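Local structure of probable TonB-dependent receptor (Pseudomonas aeruginosa, 4K3F) at residues A[19-24]-A[216-221]; A[43-48]-A[64-69]; A[174-179]-A[233-238]. The protein probably binds methionine in the periplasm as a lipoprotein of the NlpA family and delivers it to a transporter. All coordinates share one frame; numbering follows the deposited sequence.

Interaction 1: residues A[19-24]-A[216-221]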
loop_
_atom_site.group_PDB
_atom_site.type_symbol
_atom_site.label_atom_id
_atom_site.label_comp_id
_atom_site.label_asym_id
_atom_site.label_seq_id
_atom_site.Cartn_x
_atom_site.Cartn_y
_atom_site.Cartn_z
ATOM N N ASN A 19 -8.907 4.587 13.865
ATOM C CA ASN A 19 -9.085 5.035 15.256
ATOM C C ASN A 19 -9.705 6.466 15.330
ATOM O O ASN A 19 -10.504 6.763 16.208
ATOM C CB ASN A 19 -7.751 5.055 16.008
ATOM C CG ASN A 19 -7.227 3.665 16.350
ATOM O OD1 ASN A 19 -7.977 2.775 16.656
ATOM N ND2 ASN A 19 -5.904 3.530 16.366
ATOM N N VAL A 20 -9.338 7.301 14.364
ATOM C CA VAL A 20 -9.833 8.689 14.315
ATOM C C VAL A 20 -11.271 8.727 13.800
ATOM O O VAL A 20 -12.018 9.598 14.208
ATOM C CB VAL A 20 -8.850 9.541 13.481
ATOM C CG1 VAL A 20 -9.359 10.932 13.195
ATOM C CG2 VAL A 20 -7.516 9.591 14.229
ATOM N N VAL A 21 -11.659 7.772 12.929
ATOM C CA VAL A 21 -13.052 7.771 12.411
ATOM C C VAL A 21 -13.977 7.123 13.413
ATOM O O VAL A 21 -15.181 7.378 13.373
ATOM C CB VAL A 21 -13.328 7.112 11.019
ATOM C CG1 VAL A 21 -12.693 7.869 9.897
ATOM C CG2 VAL A 21 -12.965 5.659 10.966
ATOM N N LYS A 22 -13.438 6.292 14.297
ATOM C CA LYS A 22 -14.302 5.450 15.144
ATOM C C LYS A 22 -15.319 6.249 15.961
ATOM O O LYS A 22 -16.474 5.914 15.989
ATOM C CB LYS A 22 -13.456 4.511 16.039
ATOM C CG LYS A 22 -14.256 3.742 17.069
ATOM C CD LYS A 22 -13.479 2.531 17.601
ATOM C CE LYS A 22 -14.329 1.843 18.672
ATOM N NZ LYS A 22 -13.769 0.530 19.075
ATOM N N PRO A 23 -14.912 7.356 16.599
ATOM C CA PRO A 23 -15.943 8.142 17.322
ATOM C C PRO A 23 -17.039 8.737 16.455
ATOM O O PRO A 23 -18.177 8.803 16.908
ATOM C CB PRO A 23 -15.140 9.242 17.986
ATOM C CG PRO A 23 -13.783 8.632 18.171
ATOM C CD PRO A 23 -13.541 7.808 16.946
ATOM N N LEU A 24 -16.694 9.174 15.246
ATOM C CA LEU A 24 -17.682 9.687 14.297
ATOM C C LEU A 24 -18.735 8.631 13.984
ATOM O O LEU A 24 -19.938 8.930 13.930
ATOM C CB LEU A 24 -17.030 10.144 12.974
ATOM C CG LEU A 24 -16.133 11.374 13.022
ATOM C CD1 LEU A 24 -15.536 11.639 11.645
ATOM C CD2 LEU A 24 -16.923 12.571 13.566
ATOM N N ALA A 216 -17.625 4.114 4.876
ATOM C CA ALA A 216 -17.143 4.662 3.610
ATOM C C ALA A 216 -17.274 6.209 3.566
ATOM O O ALA A 216 -16.347 6.919 3.161
ATOM C CB ALA A 216 -17.860 3.996 2.419
ATOM N N LYS A 217 -18.435 6.737 3.984
ATOM C CA LYS A 217 -18.673 8.163 3.973
ATOM C C LYS A 217 -17.746 8.865 4.955
ATOM O O LYS A 217 -17.202 9.902 4.626
ATOM C CB LYS A 217 -20.139 8.477 4.300
ATOM C CG LYS A 217 -20.470 9.963 4.302
ATOM C CD LYS A 217 -21.971 10.194 4.107
ATOM C CE LYS A 217 -22.431 11.545 4.640
ATOM N NZ LYS A 217 -23.897 11.528 4.913
ATOM N N ALA A 218 -17.568 8.309 6.146
ATOM C CA ALA A 218 -16.668 8.903 7.160
ATOM C C ALA A 218 -15.246 8.969 6.655
ATOM O O ALA A 218 -14.505 9.911 6.946
ATOM C CB ALA A 218 -16.718 8.119 8.465
ATOM N N LEU A 219 -14.853 7.981 5.849
ATOM C CA LEU A 219 -13.490 7.930 5.308
ATOM C C LEU A 219 -13.267 8.938 4.198
ATOM O O LEU A 219 -12.139 9.070 3.746
ATOM C CB LEU A 219 -13.148 6.523 4.801
ATOM C CG LEU A 219 -12.990 5.481 5.919
ATOM C CD1 LEU A 219 -12.969 4.079 5.365
ATOM C CD2 LEU A 219 -11.723 5.719 6.681
ATOM N N HIS A 220 -14.336 9.603 3.729
ATOM C CA HIS A 220 -14.221 10.745 2.790
ATOM C C HIS A 220 -14.494 12.075 3.489
ATOM O O HIS A 220 -14.645 13.099 2.819
ATOM C CB HIS A 220 -15.145 10.589 1.581
ATOM C CG HIS A 220 -14.651 9.629 0.545
ATOM N ND1 HIS A 220 -15.185 9.581 -0.725
ATOM C CD2 HIS A 220 -13.643 8.717 0.565
ATOM C CE1 HIS A 220 -14.553 8.658 -1.438
ATOM N NE2 HIS A 220 -13.622 8.110 -0.674
ATOM N N SER A 221 -14.524 12.076 4.827
ATOM C CA SER A 221 -14.914 13.266 5.570
ATOM C C SER A 221 -13.783 14.292 5.543
ATOM O O SER A 221 -12.597 13.959 5.394
ATOM C CB SER A 221 -15.288 12.958 7.002
ATOM O OG SER A 221 -14.169 12.525 7.724
#
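Val21 of helix 11-26 inserts its branched side chain against Ala218 and Leu219 of segment 216-221. Both segments belong to the lobe of the two-lobed periplasmic binding protein fold that is built on the six-stranded sheet. They meet through apolar groups, with no hydrogen bond between them. The Val21 side chain can be followed outward from CB, which lies 4.4 Å from Ala218 CB, so contact begins at the root of the side chain. Its CG1 branch, anti to the carbonyl carbon, carries most of the touching: it reaches Leu219 CD2 at 4.0 Å and lies as near to the carbonyl oxygen of Ala218, while Ala218 CB is 4.3 Å away. The other branch, CG2, stands 4.5 Å from Leu219 CD2. The Val21 and Leu219 side chains cross at about a right angle, and beneath them Leu219 rests on Val80 and Val21 on Leu32, side chains of two sheet strands. At the more exposed border Leu24 CD1 approaches Ser221 OG at 4.2 Å. Here a type I turn runs from Ala218 to Ser221, and Ser221 is the N-cap of helix 222-232, its OG accepting from the backbone N of Ile224. The same hydroxyl gives its own proton to Ala218 O at 2.7 Å, in the carbonyl plane with a C=O...OG angle of 150°, and that oxygen also accepts a hydrogen bond from Ser221 N.

Interaction 2: residues A[43-48]-A[64-69]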
loop_
_atom_site.group_PDB
_atom_site.type_symbol
_atom_site.label_atom_id
_atom_site.label_comp_id
_atom_site.label_asym_id
_atom_site.label_seq_id
_atom_site.Cartn_x
_atom_site.Cartn_y
_atom_site.Cartn_z
ATOM N N PRO A 43 -5.397 -10.213 6.332
ATOM C CA PRO A 43 -6.605 -9.351 6.321
ATOM C C PRO A 43 -7.652 -9.793 5.286
ATOM O O PRO A 43 -8.869 -9.672 5.554
ATOM C CB PRO A 43 -6.042 -7.919 6.091
ATOM C CG PRO A 43 -4.637 -8.025 6.603
ATOM C CD PRO A 43 -4.163 -9.408 6.221
ATOM N N ASN A 44 -7.208 -10.312 4.128
ATOM C CA ASN A 44 -8.123 -10.756 3.119
ATOM C C ASN A 44 -8.710 -12.104 3.480
ATOM O O ASN A 44 -9.901 -12.345 3.336
ATOM C CB ASN A 44 -7.422 -10.820 1.781
ATOM C CG ASN A 44 -7.429 -9.512 1.061
ATOM O OD1 ASN A 44 -8.219 -8.636 1.363
ATOM N ND2 ASN A 44 -6.543 -9.373 0.065
ATOM N N VAL A 45 -7.849 -13.000 3.948
ATOM C CA VAL A 45 -8.285 -14.343 4.371
ATOM C C VAL A 45 -9.355 -14.226 5.472
ATOM O O VAL A 45 -10.351 -14.933 5.439
ATOM C CB VAL A 45 -7.086 -15.173 4.908
ATOM C CG1 VAL A 45 -7.587 -16.481 5.511
ATOM C CG2 VAL A 45 -6.073 -15.404 3.823
ATOM N N GLN A 46 -9.167 -13.308 6.425
ATOM C CA GLN A 46 -10.111 -13.155 7.539
ATOM C C GLN A 46 -11.477 -12.715 7.050
ATOM O O GLN A 46 -12.521 -13.153 7.539
ATOM C CB GLN A 46 -9.599 -12.129 8.542
ATOM C CG GLN A 46 -8.423 -12.646 9.352
ATOM C CD GLN A 46 -8.821 -13.408 10.597
ATOM O OE1 GLN A 46 -9.840 -13.145 11.204
ATOM N NE2 GLN A 46 -7.990 -14.304 11.002
ATOM N N VAL A 47 -11.491 -11.849 6.043
ATOM C CA VAL A 47 -12.780 -11.383 5.501
ATOM C C VAL A 47 -13.481 -12.480 4.689
ATOM O O VAL A 47 -14.682 -12.733 4.857
ATOM C CB VAL A 47 -12.626 -10.044 4.719
ATOM C CG1 VAL A 47 -13.974 -9.589 4.140
ATOM C CG2 VAL A 47 -12.147 -8.949 5.651
ATOM N N SER A 48 -12.705 -13.123 3.845
ATOM C CA SER A 48 -13.216 -14.192 2.978
ATOM C C SER A 48 -13.701 -15.373 3.781
ATOM O O SER A 48 -14.689 -15.978 3.395
ATOM C CB SER A 48 -12.151 -14.641 2.008
ATOM O OG SER A 48 -11.990 -13.630 1.036
ATOM N N ASP A 64 -7.351 -7.350 -6.882
ATOM C CA ASP A 64 -7.779 -8.107 -8.068
ATOM C C ASP A 64 -6.909 -9.375 -8.258
ATOM O O ASP A 64 -7.411 -10.506 -8.559
ATOM C CB ASP A 64 -7.691 -7.234 -9.327
ATOM C CG ASP A 64 -8.692 -6.082 -9.345
ATOM O OD1 ASP A 64 -9.660 -6.090 -8.580
ATOM O OD2 ASP A 64 -8.495 -5.145 -10.186
ATOM N N GLU A 65 -5.588 -9.199 -8.106
ATOM C CA GLU A 65 -4.656 -10.303 -8.187
ATOM C C GLU A 65 -4.860 -11.300 -7.062
ATOM O O GLU A 65 -4.797 -12.520 -7.282
ATOM C CB GLU A 65 -3.227 -9.761 -8.175
ATOM C CG GLU A 65 -2.141 -10.819 -8.194
ATOM C CD GLU A 65 -2.196 -11.788 -9.363
ATOM O OE1 GLU A 65 -2.761 -11.464 -10.438
ATOM O OE2 GLU A 65 -1.590 -12.867 -9.218
ATOM N N PHE A 66 -5.162 -10.783 -5.844
ATOM C CA PHE A 66 -5.427 -11.673 -4.714
ATOM C C PHE A 66 -6.676 -12.529 -4.982
ATOM O O PHE A 66 -6.660 -13.751 -4.813
ATOM C CB PHE A 66 -5.487 -10.853 -3.415
ATOM C CG PHE A 66 -5.374 -11.703 -2.169
ATOM C CD1 PHE A 66 -6.455 -12.419 -1.710
ATOM C CD2 PHE A 66 -4.185 -11.752 -1.476
ATOM C CE1 PHE A 66 -6.337 -13.204 -0.580
ATOM C CE2 PHE A 66 -4.074 -12.502 -0.326
ATOM C CZ PHE A 66 -5.149 -13.245 0.097
ATOM N N ASN A 67 -7.777 -11.926 -5.423
ATOM C CA ASN A 67 -8.953 -12.712 -5.759
ATOM C C ASN A 67 -8.705 -13.732 -6.855
ATOM O O ASN A 67 -9.226 -14.859 -6.811
ATOM C CB ASN A 67 -10.066 -11.785 -6.226
ATOM C CG ASN A 67 -10.787 -11.067 -5.074
ATOM O OD1 ASN A 67 -10.991 -11.587 -3.973
ATOM N ND2 ASN A 67 -11.265 -9.897 -5.377
ATOM N N LYS A 68 -7.927 -13.340 -7.857
ATOM C CA LYS A 68 -7.549 -14.273 -8.914
ATOM C C LYS A 68 -6.762 -15.462 -8.328
ATOM O O LYS A 68 -7.116 -16.621 -8.570
ATOM C CB LYS A 68 -6.734 -13.572 -9.980
ATOM C CG LYS A 68 -6.259 -14.482 -11.097
ATOM C CD LYS A 68 -5.390 -13.713 -12.089
ATOM C CE LYS A 68 -4.966 -14.606 -13.247
ATOM N NZ LYS A 68 -4.070 -15.696 -12.792
ATOM N N ALA A 69 -5.718 -15.170 -7.549
ATOM C CA ALA A 69 -4.857 -16.215 -7.018
ATOM C C ALA A 69 -5.577 -17.147 -6.055
ATOM O O ALA A 69 -5.354 -18.347 -6.058
ATOM C CB ALA A 69 -3.655 -15.629 -6.357
#
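Helices 42-48 and 60-70 come together at Asn44 and Phe66, whose CA atoms are 8.3 Å apart, a separation bridged by the two side chains reaching toward each other from opposite directions. The Phe66 ring gets there because its CG is anti to the backbone N (chi1 -164°), which extends the ring away from its own helix. Asn44 lies over one face of that ring with two parts of its side chain. Its CB makes a CH-pi contact, 3.9 Å from the centroid of the Phe66 ring. Its amide nitrogen ND2 lies 3.4 Å from Phe66 CG, above the plane but shifted toward the rim, and the amide is tilted 63° against the ring, so the two do not stack flat. Val45 adds CG2 at the ring edge, 4.4 Å from Phe66 CZ. Helix 42-48 is the connection of a beta-alpha-beta crossover between the parallel strands 30-36 and 54-59, and helix 60-70 leaves directly from the second of these. The polar end of Asn44 looks back to that strand: OD1 accepts hydrogen bonds from Asn55 ND2 and from Gln58 NE2. Gln58 lines the selenomethionine pocket, and the side chain of Asn44 is about 7 Å from the bound selenomethionine, so Asn44 is a second-shell residue that probably helps to position the Gln58 amide. Lys70, further along helix 60-70, makes a cation-pi contact with the Phe66 ring.

Interaction 3: residues A[174-179]-A[233-238]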
loop_
_atom_site.group_PDB
_atom_site.type_symbol
_atom_site.label_atom_id
_atom_site.label_comp_id
_atom_site.label_asym_id
_atom_site.label_seq_id
_atom_site.Cartn_x
_atom_site.Cartn_y
_atom_site.Cartn_z
ATOM N N TYR A 174 4.894 0.172 5.447
ATOM C CA TYR A 174 6.022 -0.437 6.091
ATOM C C TYR A 174 7.173 0.564 6.320
ATOM O O TYR A 174 7.806 0.529 7.361
ATOM C CB TYR A 174 6.520 -1.664 5.335
ATOM C CG TYR A 174 5.556 -2.829 5.379
ATOM C CD1 TYR A 174 5.043 -3.292 6.588
ATOM C CD2 TYR A 174 5.158 -3.456 4.228
ATOM C CE1 TYR A 174 4.162 -4.342 6.658
ATOM C CE2 TYR A 174 4.291 -4.530 4.257
ATOM C CZ TYR A 174 3.746 -4.961 5.455
ATOM O OH TYR A 174 2.904 -6.045 5.478
ATOM N N ALA A 175 7.418 1.452 5.365
ATOM C CA ALA A 175 8.422 2.485 5.545
ATOM C C ALA A 175 8.158 3.382 6.777
ATOM O O ALA A 175 9.066 3.648 7.546
ATOM C CB ALA A 175 8.526 3.311 4.294
ATOM N N LEU A 176 6.910 3.822 6.938
ATOM C CA LEU A 176 6.505 4.686 8.037
ATOM C C LEU A 176 6.647 3.926 9.347
ATOM O O LEU A 176 7.069 4.489 10.316
ATOM C CB LEU A 176 5.071 5.152 7.842
ATOM C CG LEU A 176 4.800 6.151 6.716
ATOM C CD1 LEU A 176 3.310 6.405 6.558
ATOM C CD2 LEU A 176 5.550 7.447 6.962
ATOM N N GLU A 177 6.311 2.635 9.408
ATOM C CA GLU A 177 6.545 1.895 10.683
ATOM C C GLU A 177 8.015 1.785 11.039
ATOM O O GLU A 177 8.387 1.702 12.214
ATOM C CB GLU A 177 5.947 0.494 10.645
ATOM C CG GLU A 177 4.449 0.458 10.645
ATOM C CD GLU A 177 3.973 -0.953 10.894
ATOM O OE1 GLU A 177 4.006 -1.378 12.069
ATOM O OE2 GLU A 177 3.632 -1.658 9.921
ATOM N N ALA A 178 8.853 1.761 10.017
ATOM C CA ALA A 178 10.297 1.708 10.180
ATOM C C ALA A 178 10.945 3.092 10.442
ATOM O O ALA A 178 12.164 3.184 10.481
ATOM C CB ALA A 178 10.927 1.072 8.941
ATOM N N LYS A 179 10.122 4.142 10.555
ATOM C CA LYS A 179 10.569 5.541 10.738
ATOM C C LYS A 179 11.326 6.095 9.548
ATOM O O LYS A 179 12.110 7.015 9.705
ATOM C CB LYS A 179 11.407 5.708 12.025
ATOM C CG LYS A 179 10.746 5.156 13.278
ATOM C CD LYS A 179 9.314 5.653 13.411
ATOM C CE LYS A 179 8.753 5.410 14.800
ATOM N NZ LYS A 179 9.375 6.318 15.810
ATOM N N LYS A 233 1.977 14.386 6.605
ATOM C CA LYS A 233 2.782 15.479 6.003
ATOM C C LYS A 233 3.229 15.133 4.560
ATOM O O LYS A 233 4.401 15.298 4.164
ATOM C CB LYS A 233 3.961 15.804 6.883
ATOM C CG LYS A 233 3.559 16.430 8.209
ATOM C CD LYS A 233 4.754 16.465 9.128
ATOM C CE LYS A 233 4.431 17.239 10.391
ATOM N NZ LYS A 233 5.644 17.457 11.228
ATOM N N GLY A 234 2.263 14.646 3.787
ATOM C CA GLY A 234 2.471 14.389 2.370
ATOM C C GLY A 234 2.887 12.957 2.050
ATOM O O GLY A 234 2.870 12.559 0.886
ATOM N N ALA A 235 3.259 12.157 3.053
ATOM C CA ALA A 235 3.608 10.747 2.784
ATOM C C ALA A 235 2.394 9.896 2.438
ATOM O O ALA A 235 2.514 8.820 1.767
ATOM C CB ALA A 235 4.314 10.167 3.991
ATOM N N VAL A 236 1.228 10.351 2.910
ATOM C CA VAL A 236 -0.062 9.717 2.673
ATOM C C VAL A 236 -0.961 10.822 2.144
ATOM O O VAL A 236 -1.067 11.890 2.769
ATOM C CB VAL A 236 -0.631 9.075 3.947
ATOM C CG1 VAL A 236 -1.971 8.410 3.683
ATOM C CG2 VAL A 236 0.378 8.087 4.505
ATOM N N VAL A 237 -1.485 10.613 0.940
ATOM C CA VAL A 237 -2.239 11.621 0.227
ATOM C C VAL A 237 -3.713 11.231 0.189
ATOM O O VAL A 237 -4.053 10.124 -0.282
ATOM C CB VAL A 237 -1.695 11.742 -1.202
ATOM C CG1 VAL A 237 -2.488 12.762 -2.006
ATOM C CG2 VAL A 237 -0.214 12.081 -1.197
ATOM N N PRO A 238 -4.622 12.089 0.682
ATOM C CA PRO A 238 -6.016 11.786 0.533
ATOM C C PRO A 238 -6.437 11.607 -0.941
ATOM O O PRO A 238 -5.972 12.351 -1.826
ATOM C CB PRO A 238 -6.714 13.003 1.124
ATOM C CG PRO A 238 -5.695 13.719 1.946
ATOM C CD PRO A 238 -4.376 13.394 1.344
#
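Leu176, near the end of helix 172-177, spreads its two methyl groups over Ala235 and Val236, each methyl finding its own partner. The leucine and valine side chains are set at a slant to each other, and they meet methyl to methyl: Leu176 CD1 lies 4.0 Å from Val236 CG2. On the other branch Leu176 CD2 is 4.2 Å from Ala235 CB. The CA-CB bond of Leu176 points toward segment 233-238, and with CG anti to its carbonyl carbon (chi1 -70°) the side chain carries both methyls out to their partners. The CA-CB bond of Ala235 also points toward the leucine, whereas that of Val236 runs across the direction of the contact, and the valine touches through CG2. No hydrogen bond joins the segments, and the buried contact is small and wholly apolar. Around it, Leu176 also touches Val12 and Val236 touches Pro13, both at the start of helix 11-26, while Ile228 packs on Val236 from helix 222-232. Helix 172-177 closes in a Schellman motif at Lys179, and positive phi angles at Lys233 and Gly234 lead the chain from helix 222-232 toward strand 237-238. Helix 172-177 follows a strand of the five-stranded sheet, and strand 237-238 edges the six-stranded one, so the two lobes touch here. With selenomethionine about 8 Å from the Val236 side chain, this bridging of the cleft is consistent with the closed, ligand-bound form of a periplasmic binding protein.

After strand 3-9 the chain forms helix 11-26, whose residues 19-24 meet their partner nearly 200 residues later. Interaction 2 closes first, joining residues 43-48 to 64-69 over a short loop that contains strand 54-59, and it is nested wholly inside the long loop of interaction 1. The chain then builds the second lobe, where 174-179 opens interaction 3. Before that is closed, 216-221 returns to complete interaction 1, so the two cross; 233-238 closes interaction 3 last. Interactions 2 and 3 are in series, on opposite sides of the chain's centre. Interactions 1 and 2 join helices within one lobe, whereas interaction 3 ties the two lobes together.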